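Local coordinates for acetyltransferase, GNAT family (Streptococcus pneumoniae, PDB 2I79), which probably transfers the acetyl group of the acetyl coenzyme A it binds to an acceptor amine, as enzymes of the GNAT family do, at residues 12-17 against 63-68; 29-34 against 127-132; 57-62 against 76-81; 144-149 against 163-168. One frame throughout, in Å; residues are numbered along the deposited sequence.

Contact 1: 12-17 against 63-68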
# COMPACT_ATOMS: atom_id res chain seq x y z
N PRO A 12 22.79 4.29 7.81
CA PRO A 12 22.97 5.32 6.75
C PRO A 12 24.26 5.15 5.93
O PRO A 12 24.25 5.42 4.74
CB PRO A 12 22.95 6.65 7.55
CG PRO A 12 23.08 6.22 9.03
CD PRO A 12 22.40 4.89 9.09
N LYS A 13 25.33 4.67 6.55
CA LYS A 13 26.58 4.38 5.83
C LYS A 13 26.46 3.34 4.68
O LYS A 13 27.31 3.34 3.77
CB LYS A 13 27.68 3.94 6.81
CG LYS A 13 27.39 2.61 7.55
CD LYS A 13 28.66 1.88 7.99
CE LYS A 13 28.33 0.61 8.79
NZ LYS A 13 29.55 -0.24 9.06
N ASP A 14 25.45 2.47 4.74
CA ASP A 14 25.20 1.49 3.70
C ASP A 14 24.48 2.04 2.44
O ASP A 14 24.29 1.30 1.48
CB ASP A 14 24.34 0.33 4.26
CG ASP A 14 24.94 -0.29 5.53
OD1 ASP A 14 26.16 -0.45 5.59
OD2 ASP A 14 24.19 -0.62 6.46
N ALA A 15 24.04 3.30 2.46
CA ALA A 15 23.16 3.84 1.42
C ALA A 15 23.58 3.54 -0.04
O ALA A 15 22.77 3.12 -0.87
CB ALA A 15 23.02 5.35 1.62
N ALA A 16 24.86 3.77 -0.35
CA ALA A 16 25.38 3.66 -1.71
C ALA A 16 25.39 2.22 -2.16
O ALA A 16 24.99 1.91 -3.29
CB ALA A 16 26.84 4.28 -1.78
N GLU A 17 25.85 1.33 -1.27
CA GLU A 17 25.89 -0.11 -1.58
C GLU A 17 24.49 -0.67 -1.71
O GLU A 17 24.24 -1.52 -2.55
CB GLU A 17 26.63 -0.91 -0.51
CG GLU A 17 28.13 -0.68 -0.42
CD GLU A 17 28.68 -1.16 0.93
OE1 GLU A 17 28.81 -2.39 1.11
OE2 GLU A 17 28.96 -0.30 1.81
N LEU A 63 20.03 -6.21 6.34
CA LEU A 63 20.91 -6.54 5.24
C LEU A 63 21.69 -7.84 5.52
O LEU A 63 22.08 -8.11 6.66
CB LEU A 63 21.90 -5.39 5.05
CG LEU A 63 21.38 -3.97 4.81
CD1 LEU A 63 22.53 -2.99 4.64
CD2 LEU A 63 20.45 -3.91 3.60
N ALA A 64 21.93 -8.62 4.47
CA ALA A 64 22.86 -9.75 4.52
C ALA A 64 24.05 -9.42 3.65
O ALA A 64 23.89 -9.14 2.47
CB ALA A 64 22.17 -11.02 4.02
N PHE A 65 25.25 -9.43 4.24
CA PHE A 65 26.50 -9.33 3.52
C PHE A 65 27.10 -10.73 3.38
O PHE A 65 27.27 -11.45 4.37
CB PHE A 65 27.50 -8.41 4.25
CG PHE A 65 27.02 -6.99 4.42
CD1 PHE A 65 27.43 -6.00 3.54
CD2 PHE A 65 26.14 -6.66 5.45
CE1 PHE A 65 27.00 -4.69 3.72
CE2 PHE A 65 25.69 -5.37 5.62
CZ PHE A 65 26.11 -4.38 4.76
N LEU A 66 27.38 -11.11 2.14
CA LEU A 66 28.12 -12.31 1.83
C LEU A 66 29.46 -11.88 1.28
O LEU A 66 29.53 -11.12 0.30
CB LEU A 66 27.38 -13.12 0.78
CG LEU A 66 27.25 -14.62 0.90
CD1 LEU A 66 27.15 -15.17 2.36
CD2 LEU A 66 26.00 -14.95 0.06
N ASN A 67 30.52 -12.34 1.94
CA ASN A 67 31.88 -11.95 1.59
C ASN A 67 32.07 -10.42 1.47
O ASN A 67 32.70 -9.93 0.53
CB ASN A 67 32.29 -12.71 0.32
CG ASN A 67 32.19 -14.22 0.53
OD1 ASN A 67 31.67 -14.96 -0.31
ND2 ASN A 67 32.63 -14.66 1.68
N GLY A 68 31.50 -9.69 2.43
CA GLY A 68 31.62 -8.23 2.46
C GLY A 68 30.74 -7.44 1.50
O GLY A 68 30.83 -6.23 1.48
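L63 and F65 lie two residues apart on strand 60-66, side chains on the same face: L63 meets D14 of the 3-10 turn 12-14, and F65 meets both D14 and E17, the latter in the helix that follows. The contact is van der Waals packing of apolar carbons against carboxylate oxygens; what fixes D14 lies outside the two segments. CD1 of L63 lies 3.4 Å from OD2 of D14, the two side chains running past each other in opposite directions. The F65 ring offers its rim: OE1 of E17 sits in the ring plane 3.9 Å from CE1 of F65, and OD1 of D14, near that plane, is 4.0 Å from CZ. Oxygens thus face C-H bonds, probably mildly favourable electrostatically. The carboxylates are inclined to the ring by 61° for D14 and 58° for E17. In the GNAT fold this is where the first helix packs on the N-terminal half of the sheet. OD2 of D14 accepts from the backbone N of E11 and forms a salt bridge with R8 of strand 5-9, which probably offsets the charge of a buried acid. Further out, L63 and F65 pair through their backbones with R8 and L6 of that edge strand.

Contact 2: 29-34 against 127-132; sequences TDFTSL and TVQTRN. With ACO (acetyl coenzyme *a), chain G.
A single oxygen, OE1 of Q129, takes two hydrogen bonds from one guanidinium: R131 approaches side-on, with NE at 2.9 Å and NH2 at 3.0 Å from it. NH2 lies on a lone pair of the carbonyl, whereas NE stands above the carbonyl plane. This grip fixes the rotation of the Q129 amide, so that NE2 points at the D30 carbonyl and donates to D30 O over 3.0 Å, again on a lone pair and fairly straight at 159°. R131 NH2 also forms a salt bridge with D30 OD1, at 3.0 Å, reaching it from above the carboxylate plane. One face of the guanidinium is met by CE1 of F31, over its centre.

N132 packs on one face of the F31 ring, its carboxamide nearly flat on it, planes 11° apart and offset toward the rim; CB of N132 adds a CH-pi contact. CG of N132 stands anti to its backbone N (chi1 -174°), which carries ND2 to the pantetheine carbonyl of acetyl coenzyme A, 2.6 Å from O5P. A water links the segments, donating to F31 O at 2.6 Å and accepting from Q129 N and N132 ND2. CG2 of T32 lies 3.6 Å from the thioester sulphur S1P, and T32 O accepts a hydrogen bond from R83 of the second subunit. F31, T32 and N132 thus belong to the acetyl coenzyme A pocket of this GNAT protein.

The loop between helices 15-26 and 43-55 here faces the end of strand 123-129, where N132 N-caps helix 133-141, with strands 160-170 and 145-156 alongside.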
# COMPACT_ATOMS: atom_id res chain seq x y z
N THR A 29 15.06 -10.07 -12.23
CA THR A 29 13.75 -10.68 -12.43
C THR A 29 12.73 -9.61 -12.66
O THR A 29 12.99 -8.39 -12.40
CB THR A 29 13.27 -11.51 -11.19
OG1 THR A 29 12.80 -10.63 -10.17
CG2 THR A 29 14.37 -12.42 -10.61
N ASP A 30 11.55 -10.02 -13.10
CA ASP A 30 10.38 -9.13 -13.07
C ASP A 30 9.31 -9.62 -12.06
O ASP A 30 8.11 -9.39 -12.26
CB ASP A 30 9.83 -8.92 -14.50
CG ASP A 30 9.53 -10.22 -15.22
OD1 ASP A 30 9.76 -11.32 -14.65
OD2 ASP A 30 9.03 -10.13 -16.37
N PHE A 31 9.76 -10.24 -10.97
CA PHE A 31 8.90 -10.79 -9.93
C PHE A 31 8.39 -9.75 -8.92
O PHE A 31 7.44 -10.02 -8.16
CB PHE A 31 9.61 -11.91 -9.16
CG PHE A 31 9.71 -13.21 -9.90
CD1 PHE A 31 8.64 -13.71 -10.64
CD2 PHE A 31 10.86 -13.97 -9.81
CE1 PHE A 31 8.75 -14.96 -11.30
CE2 PHE A 31 10.98 -15.19 -10.48
CZ PHE A 31 9.93 -15.69 -11.22
N THR A 32 9.01 -8.57 -8.90
CA THR A 32 8.58 -7.50 -8.02
C THR A 32 8.35 -6.22 -8.80
O THR A 32 8.49 -6.20 -10.01
CB THR A 32 9.61 -7.26 -6.90
OG1 THR A 32 10.74 -6.52 -7.41
CG2 THR A 32 10.06 -8.61 -6.31
N SER A 33 7.96 -5.16 -8.12
CA SER A 33 7.63 -3.90 -8.80
C SER A 33 8.89 -3.19 -9.33
O SER A 33 8.80 -2.33 -10.21
CB SER A 33 6.82 -3.00 -7.88
OG SER A 33 7.63 -2.70 -6.74
N LEU A 34 10.05 -3.59 -8.81
CA LEU A 34 11.35 -3.24 -9.41
C LEU A 34 11.40 -3.68 -10.87
O LEU A 34 11.02 -4.81 -11.21
CB LEU A 34 12.50 -3.90 -8.65
CG LEU A 34 12.79 -3.46 -7.19
CD1 LEU A 34 13.94 -4.33 -6.63
CD2 LEU A 34 13.12 -1.97 -7.08
N THR A 127 1.99 -9.08 -1.07
CA THR A 127 1.39 -9.67 -2.23
C THR A 127 2.55 -10.24 -3.03
O THR A 127 3.65 -9.66 -3.04
CB THR A 127 0.64 -8.65 -3.09
OG1 THR A 127 1.58 -7.72 -3.59
CG2 THR A 127 -0.40 -7.88 -2.30
N VAL A 128 2.30 -11.37 -3.70
CA VAL A 128 3.30 -12.13 -4.44
C VAL A 128 2.66 -12.60 -5.76
O VAL A 128 1.55 -13.13 -5.74
CB VAL A 128 3.77 -13.42 -3.64
CG1 VAL A 128 4.86 -14.20 -4.40
CG2 VAL A 128 4.31 -13.03 -2.25
N GLN A 129 3.36 -12.46 -6.89
CA GLN A 129 2.82 -12.95 -8.16
C GLN A 129 2.54 -14.46 -8.05
O GLN A 129 3.33 -15.21 -7.49
CB GLN A 129 3.76 -12.65 -9.32
CG GLN A 129 4.01 -11.16 -9.62
CD GLN A 129 5.17 -10.95 -10.61
OE1 GLN A 129 5.77 -11.92 -11.10
NE2 GLN A 129 5.49 -9.69 -10.90
N THR A 130 1.39 -14.91 -8.52
CA THR A 130 1.02 -16.32 -8.28
C THR A 130 2.05 -17.27 -8.93
O THR A 130 2.40 -18.31 -8.38
CB THR A 130 -0.40 -16.64 -8.72
OG1 THR A 130 -0.53 -16.37 -10.11
CG2 THR A 130 -1.40 -15.80 -7.93
N ARG A 131 2.59 -16.86 -10.07
CA ARG A 131 3.65 -17.62 -10.75
C ARG A 131 4.99 -17.65 -10.02
O ARG A 131 5.86 -18.43 -10.38
CB ARG A 131 3.88 -17.02 -12.14
CG ARG A 131 4.55 -15.67 -12.10
CD ARG A 131 4.85 -15.13 -13.47
NE ARG A 131 5.53 -13.87 -13.30
CZ ARG A 131 6.50 -13.38 -14.08
NH1 ARG A 131 6.95 -14.03 -15.14
NH2 ARG A 131 7.02 -12.20 -13.78
N ASN A 132 5.21 -16.75 -9.06
CA ASN A 132 6.50 -16.70 -8.34
C ASN A 132 6.56 -17.79 -7.23
O ASN A 132 6.55 -17.51 -6.05
CB ASN A 132 6.77 -15.27 -7.82
CG ASN A 132 8.15 -15.10 -7.19
OD1 ASN A 132 8.95 -16.04 -7.16
ND2 ASN A 132 8.41 -13.91 -6.67
N1A ACO G . 9.06 -23.68 -6.81
C2A ACO G . 8.98 -24.01 -5.50
N3A ACO G . 10.01 -23.88 -4.65
C4A ACO G . 11.19 -23.38 -5.06
C5A ACO G . 11.36 -22.98 -6.46
C6A ACO G . 10.20 -23.15 -7.33
N6A ACO G . 10.28 -22.81 -8.63
N7A ACO G . 12.62 -22.54 -6.59
C8A ACO G . 13.20 -22.65 -5.35
N9A ACO G . 12.34 -23.16 -4.45
C1B ACO G . 12.49 -23.45 -3.00
C2B ACO G . 13.80 -24.04 -2.48
O2B ACO G . 13.81 -25.46 -2.57
C3B ACO G . 13.75 -23.59 -1.04
O3B ACO G . 12.82 -24.32 -0.25
P3B ACO G . 13.24 -25.40 0.85
O7A ACO G . 13.67 -26.48 -0.13
O8A ACO G . 12.01 -25.71 1.67
O9A ACO G . 14.32 -24.77 1.69
C4B ACO G . 13.12 -22.21 -1.13
O4B ACO G . 12.28 -22.23 -2.28
C5B ACO G . 14.20 -21.14 -1.22
O5B ACO G . 14.56 -20.84 0.13
P1A ACO G . 15.88 -19.96 0.40
O1A ACO G . 17.04 -20.52 -0.39
O2A ACO G . 15.95 -19.79 1.90
O3A ACO G . 15.46 -18.61 -0.37
P2A ACO G . 16.33 -17.74 -1.46
O4A ACO G . 16.43 -18.35 -2.86
O5A ACO G . 17.58 -17.33 -0.72
O6A ACO G . 15.28 -16.49 -1.53
CBP ACO G . 13.62 -15.38 -2.95
CCP ACO G . 14.02 -16.62 -2.18
CDP ACO G . 12.20 -15.59 -3.49
CEP ACO G . 13.69 -14.18 -1.98
CAP ACO G . 14.59 -15.16 -4.11
OAP ACO G . 14.48 -16.21 -5.10
C9P ACO G . 14.39 -13.80 -4.76
O9P ACO G . 14.92 -12.82 -4.29
N8P ACO G . 13.64 -13.75 -5.86
C7P ACO G . 13.37 -12.54 -6.64
C6P ACO G . 12.63 -11.44 -5.86
C5P ACO G . 11.36 -11.97 -5.26
O5P ACO G . 10.56 -12.55 -5.98
N4P ACO G . 11.17 -11.77 -3.97
C3P ACO G . 9.98 -12.20 -3.25
C2P ACO G . 8.75 -11.38 -3.56
S1P ACO G . 8.99 -9.71 -3.01
C ACO G . 8.34 -9.46 -1.54
O ACO G . 8.90 -10.09 -0.68
CH3 ACO G . 7.17 -8.51 -1.39
O HOH W 1 6.26 -11.80 -6.69

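Contact 3: 57-62 against 76-81; sequences DNQITL and ITADQR
Three carboxamides, those of N58, Q59 and Q80, gather where the two segments part; Q80 is turned 75° from the N58 plane and 40° from that of Q59, so it lies flat on neither. N58 has CG in the crowded position between its backbone N and carbonyl carbon, which swings the amide across to segment 76-81. There ND2 of N58 lies 3.5 Å from the methyl CB of A78. The same N58 ND2 makes a weak hydrogen bond, 3.4 Å long, to D79 O; its stronger partner is the carbonyl of R85. The Q59 chain is extended beyond CG and lies along A78, with CG of Q59 3.9 Å from CB of A78.

Next to this polar end the backbones pair. I60 and I76 form an antiparallel hydrogen-bonded pair: I60 N to I76 O is 3.1 Å, on a lone pair, and I76 N to I60 O is 2.7 Å, nearly along the C=O axis. Their side chains share a face of the sheet, where CG2 of I60 meets CD1 of I76 at 3.9 Å, and both touch W114 of helix 103-117. This pair lies at the open end of the antiparallel hairpin of strands 60-66 and 69-77, the second and third strands of a GNAT sheet.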
# COMPACT_ATOMS: atom_id res chain seq x y z
N ASP A 57 9.88 2.64 15.19
CA ASP A 57 9.79 1.46 16.03
C ASP A 57 8.97 0.31 15.42
O ASP A 57 8.94 -0.77 15.98
CB ASP A 57 9.30 1.82 17.45
CG ASP A 57 8.09 2.73 17.45
OD1 ASP A 57 7.27 2.67 16.49
OD2 ASP A 57 7.96 3.53 18.42
N ASN A 58 8.30 0.55 14.30
CA ASN A 58 7.49 -0.48 13.65
C ASN A 58 7.96 -0.76 12.21
O ASN A 58 7.29 -1.44 11.44
CB ASN A 58 5.98 -0.17 13.75
CG ASN A 58 5.52 0.98 12.83
OD1 ASN A 58 6.30 1.79 12.34
ND2 ASN A 58 4.23 1.07 12.64
N GLN A 59 9.14 -0.25 11.87
CA GLN A 59 9.73 -0.51 10.59
C GLN A 59 11.18 -0.96 10.76
O GLN A 59 11.80 -0.69 11.79
CB GLN A 59 9.64 0.73 9.72
CG GLN A 59 8.22 1.23 9.46
CD GLN A 59 8.20 2.47 8.60
OE1 GLN A 59 8.48 3.58 9.08
NE2 GLN A 59 7.87 2.31 7.34
N ILE A 60 11.71 -1.66 9.74
CA ILE A 60 13.11 -2.09 9.74
C ILE A 60 13.60 -2.51 8.36
O ILE A 60 12.85 -3.05 7.55
CB ILE A 60 13.34 -3.27 10.73
CG1 ILE A 60 14.84 -3.44 11.01
CG2 ILE A 60 12.75 -4.54 10.21
CD1 ILE A 60 15.14 -4.03 12.41
N THR A 61 14.89 -2.28 8.12
CA THR A 61 15.60 -2.82 6.97
C THR A 61 16.81 -3.60 7.47
O THR A 61 17.67 -3.05 8.15
CB THR A 61 16.09 -1.73 6.01
OG1 THR A 61 14.97 -1.01 5.54
CG2 THR A 61 16.85 -2.33 4.80
N LEU A 62 16.84 -4.90 7.14
CA LEU A 62 17.94 -5.80 7.48
C LEU A 62 18.70 -6.19 6.22
O LEU A 62 18.11 -6.50 5.18
CB LEU A 62 17.41 -7.08 8.12
CG LEU A 62 16.79 -7.02 9.53
CD1 LEU A 62 16.25 -8.40 9.93
CD2 LEU A 62 17.76 -6.52 10.58
N ILE A 76 10.73 -4.25 6.32
CA ILE A 76 9.38 -4.05 6.84
C ILE A 76 9.04 -2.57 6.84
O ILE A 76 9.77 -1.74 7.38
CB ILE A 76 9.18 -4.61 8.23
CG1 ILE A 76 9.49 -6.11 8.26
CG2 ILE A 76 7.75 -4.32 8.67
CD1 ILE A 76 9.50 -6.68 9.65
N THR A 77 7.92 -2.28 6.20
CA THR A 77 7.37 -0.94 6.05
C THR A 77 6.01 -0.90 6.75
O THR A 77 5.37 -1.92 6.90
CB THR A 77 7.23 -0.66 4.56
OG1 THR A 77 8.32 0.16 4.16
CG2 THR A 77 5.92 -0.02 4.22
N ALA A 78 5.59 0.28 7.19
CA ALA A 78 4.36 0.41 7.96
C ALA A 78 3.87 1.85 8.05
O ALA A 78 4.68 2.77 8.18
CB ALA A 78 4.57 -0.15 9.36
N ASP A 79 2.56 2.02 8.02
CA ASP A 79 1.92 3.30 8.31
C ASP A 79 1.89 3.58 9.79
O ASP A 79 2.06 2.68 10.59
CB ASP A 79 0.50 3.29 7.76
CG ASP A 79 0.48 3.36 6.25
OD1 ASP A 79 1.56 3.55 5.62
OD2 ASP A 79 -0.61 3.22 5.67
N GLN A 80 1.68 4.85 10.16
CA GLN A 80 1.80 5.29 11.54
C GLN A 80 0.48 5.55 12.26
O GLN A 80 0.47 5.63 13.48
CB GLN A 80 2.71 6.54 11.64
CG GLN A 80 4.18 6.32 11.25
CD GLN A 80 4.79 5.10 11.90
OE1 GLN A 80 5.29 4.19 11.22
NE2 GLN A 80 4.68 5.02 13.23
N ARG A 81 -0.63 5.67 11.53
CA ARG A 81 -1.97 5.78 12.15
C ARG A 81 -2.36 4.53 12.93
O ARG A 81 -2.09 3.40 12.48
CB ARG A 81 -3.03 6.05 11.10
CG ARG A 81 -3.03 7.52 10.63
CD ARG A 81 -4.11 7.76 9.62
NE ARG A 81 -4.41 9.20 9.45
CZ ARG A 81 -3.88 9.99 8.50
NH1 ARG A 81 -3.01 9.51 7.62
NH2 ARG A 81 -4.24 11.26 8.44

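Contact 4: 144-149 against 163-168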
# COMPACT_ATOMS: atom_id res chain seq x y z
N PHE A 144 3.20 -17.93 6.62
CA PHE A 144 2.32 -17.07 5.86
C PHE A 144 1.28 -17.91 5.13
O PHE A 144 1.61 -18.89 4.52
CB PHE A 144 3.11 -16.25 4.85
CG PHE A 144 3.85 -15.10 5.45
CD1 PHE A 144 3.37 -13.79 5.33
CD2 PHE A 144 5.04 -15.31 6.12
CE1 PHE A 144 4.06 -12.74 5.87
CE2 PHE A 144 5.71 -14.27 6.68
CZ PHE A 144 5.22 -12.96 6.55
N VAL A 145 0.02 -17.47 5.14
CA VAL A 145 -1.05 -18.17 4.45
C VAL A 145 -1.61 -17.27 3.34
O VAL A 145 -1.52 -16.04 3.42
CB VAL A 145 -2.14 -18.54 5.44
CG1 VAL A 145 -1.53 -19.39 6.58
CG2 VAL A 145 -2.80 -17.31 5.99
N ILE A 146 -2.16 -17.89 2.31
CA ILE A 146 -2.77 -17.16 1.21
C ILE A 146 -4.18 -16.75 1.64
O ILE A 146 -5.00 -17.57 2.01
CB ILE A 146 -2.80 -18.00 -0.11
CG1 ILE A 146 -1.36 -18.23 -0.58
CG2 ILE A 146 -3.62 -17.28 -1.17
CD1 ILE A 146 -1.16 -19.32 -1.54
N GLU A 147 -4.44 -15.46 1.58
CA GLU A 147 -5.68 -14.86 2.06
C GLU A 147 -6.57 -14.39 0.94
O GLU A 147 -7.64 -13.84 1.18
CB GLU A 147 -5.33 -13.65 2.93
CG GLU A 147 -4.61 -14.09 4.19
CD GLU A 147 -3.92 -12.96 4.91
OE1 GLU A 147 -3.46 -12.00 4.24
OE2 GLU A 147 -3.86 -13.05 6.17
N GLY A 148 -6.10 -14.55 -0.30
CA GLY A 148 -6.80 -14.00 -1.44
C GLY A 148 -5.95 -13.95 -2.68
O GLY A 148 -4.76 -14.26 -2.65
N SER A 149 -6.56 -13.53 -3.78
CA SER A 149 -5.82 -13.31 -5.01
C SER A 149 -6.51 -12.24 -5.83
O SER A 149 -7.74 -12.03 -5.69
CB SER A 149 -5.66 -14.61 -5.80
OG SER A 149 -6.86 -14.97 -6.44
N ASP A 163 -1.87 -12.33 -12.13
CA ASP A 163 -2.43 -12.38 -10.78
C ASP A 163 -1.37 -12.39 -9.69
O ASP A 163 -0.25 -12.90 -9.87
CB ASP A 163 -3.30 -13.64 -10.58
CG ASP A 163 -4.58 -13.66 -11.42
OD1 ASP A 163 -4.56 -13.27 -12.60
OD2 ASP A 163 -5.64 -14.08 -10.91
N VAL A 164 -1.79 -11.89 -8.54
CA VAL A 164 -1.02 -11.93 -7.29
C VAL A 164 -1.81 -12.61 -6.17
O VAL A 164 -3.02 -12.56 -6.13
CB VAL A 164 -0.58 -10.52 -6.85
CG1 VAL A 164 0.33 -9.91 -7.92
CG2 VAL A 164 -1.76 -9.56 -6.53
N TYR A 165 -1.09 -13.26 -5.26
CA TYR A 165 -1.65 -13.70 -4.00
C TYR A 165 -1.45 -12.60 -2.98
O TYR A 165 -0.42 -11.94 -2.94
CB TYR A 165 -0.95 -14.97 -3.50
CG TYR A 165 -1.35 -16.26 -4.25
CD1 TYR A 165 -2.70 -16.61 -4.41
CD2 TYR A 165 -0.37 -17.12 -4.75
CE1 TYR A 165 -3.07 -17.79 -5.09
CE2 TYR A 165 -0.71 -18.30 -5.41
CZ TYR A 165 -2.08 -18.63 -5.58
OH TYR A 165 -2.45 -19.79 -6.24
N LEU A 166 -2.46 -12.41 -2.15
CA LEU A 166 -2.35 -11.74 -0.86
C LEU A 166 -1.93 -12.75 0.19
O LEU A 166 -2.59 -13.80 0.35
CB LEU A 166 -3.74 -11.24 -0.47
CG LEU A 166 -4.48 -10.29 -1.41
CD1 LEU A 166 -5.98 -10.25 -0.98
CD2 LEU A 166 -3.80 -8.93 -1.34
N MET A 167 -0.82 -12.49 0.89
CA MET A 167 -0.31 -13.43 1.89
C MET A 167 -0.11 -12.71 3.24
O MET A 167 0.30 -11.54 3.30
CB MET A 167 1.02 -14.02 1.44
CG MET A 167 1.01 -14.77 0.09
SD MET A 167 2.44 -15.85 -0.17
CE MET A 167 2.13 -17.03 1.13
N GLY A 168 -0.39 -13.42 4.33
CA GLY A 168 -0.35 -12.80 5.66
C GLY A 168 0.05 -13.73 6.79
O GLY A 168 -0.09 -14.93 6.67
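The side chain of I146 stands over the ring of Y165. Its CD1 is 3.9 Å from the ring centroid and only 7° off the normal, a CH-pi contact centred on the face, while CG2 of I146 reaches CD1 of Y165 at 3.4 Å. M167, on the same face of the sheet, bends at its thioether (chi3 65°) and brings CE to within 3.9 Å of CB of F144 and close to CG1 of I146. F144 turns its ring edge toward the M167 backbone and packs edge-to-face on Y139.

Around these side chains the two strands pair antiparallel. V145 and G168 bond reciprocally, N to O at 3.0 Å in both directions, and I146 faces M167 as a non-hydrogen-bonded pair. E147 N then gives a nearly straight bond of 2.8 Å to L166 O, yet L166 N returns to G148 O, at 3.0 Å and from well above that carbonyl plane. Between the pairs I146-M167 and S149-Y165, two residues, E147 and G148, stand opposite the single L166: a beta bulge.

The bulge turns E147 to the side of the strand. Its carboxylate lies against G168, whose lack of a side chain leaves room for it, with OE2 of E147 3.6 Å from CA of G168. OE2 forms a salt bridge with R123, and OE1 accepts from Q150 of the second subunit. Since the second subunit also bonds to the backbones of E147 and S149, and L166 packs on L166 of that subunit, a charged E147 probably helps tie this edge strand to the second subunit.

How the contacts relate
All four contacts reach one mixed sheet, whose halves divide around the cofactor. Contacts 1 and 3 share strand 60-66: contact 1, mostly buried, is side-chain packing alone, whereas contact 3, partly buried, pairs backbones in a hairpin and frays into amides. Contacts 2 and 4, both partly buried, lie in the other half, with contact 4 at the sheet edge; they touch where V128 O meets Y165 N across strands 123-129 and 160-170. Among the four, only contact 2 touches acetyl coenzyme A, by one amide hydrogen bond and by apolar packing; contact 4 is mainly backbone ladder with an apolar face. Contacts 2 and 4 reach the second subunit, contact 3 does so only through R81, and contact 1 does not.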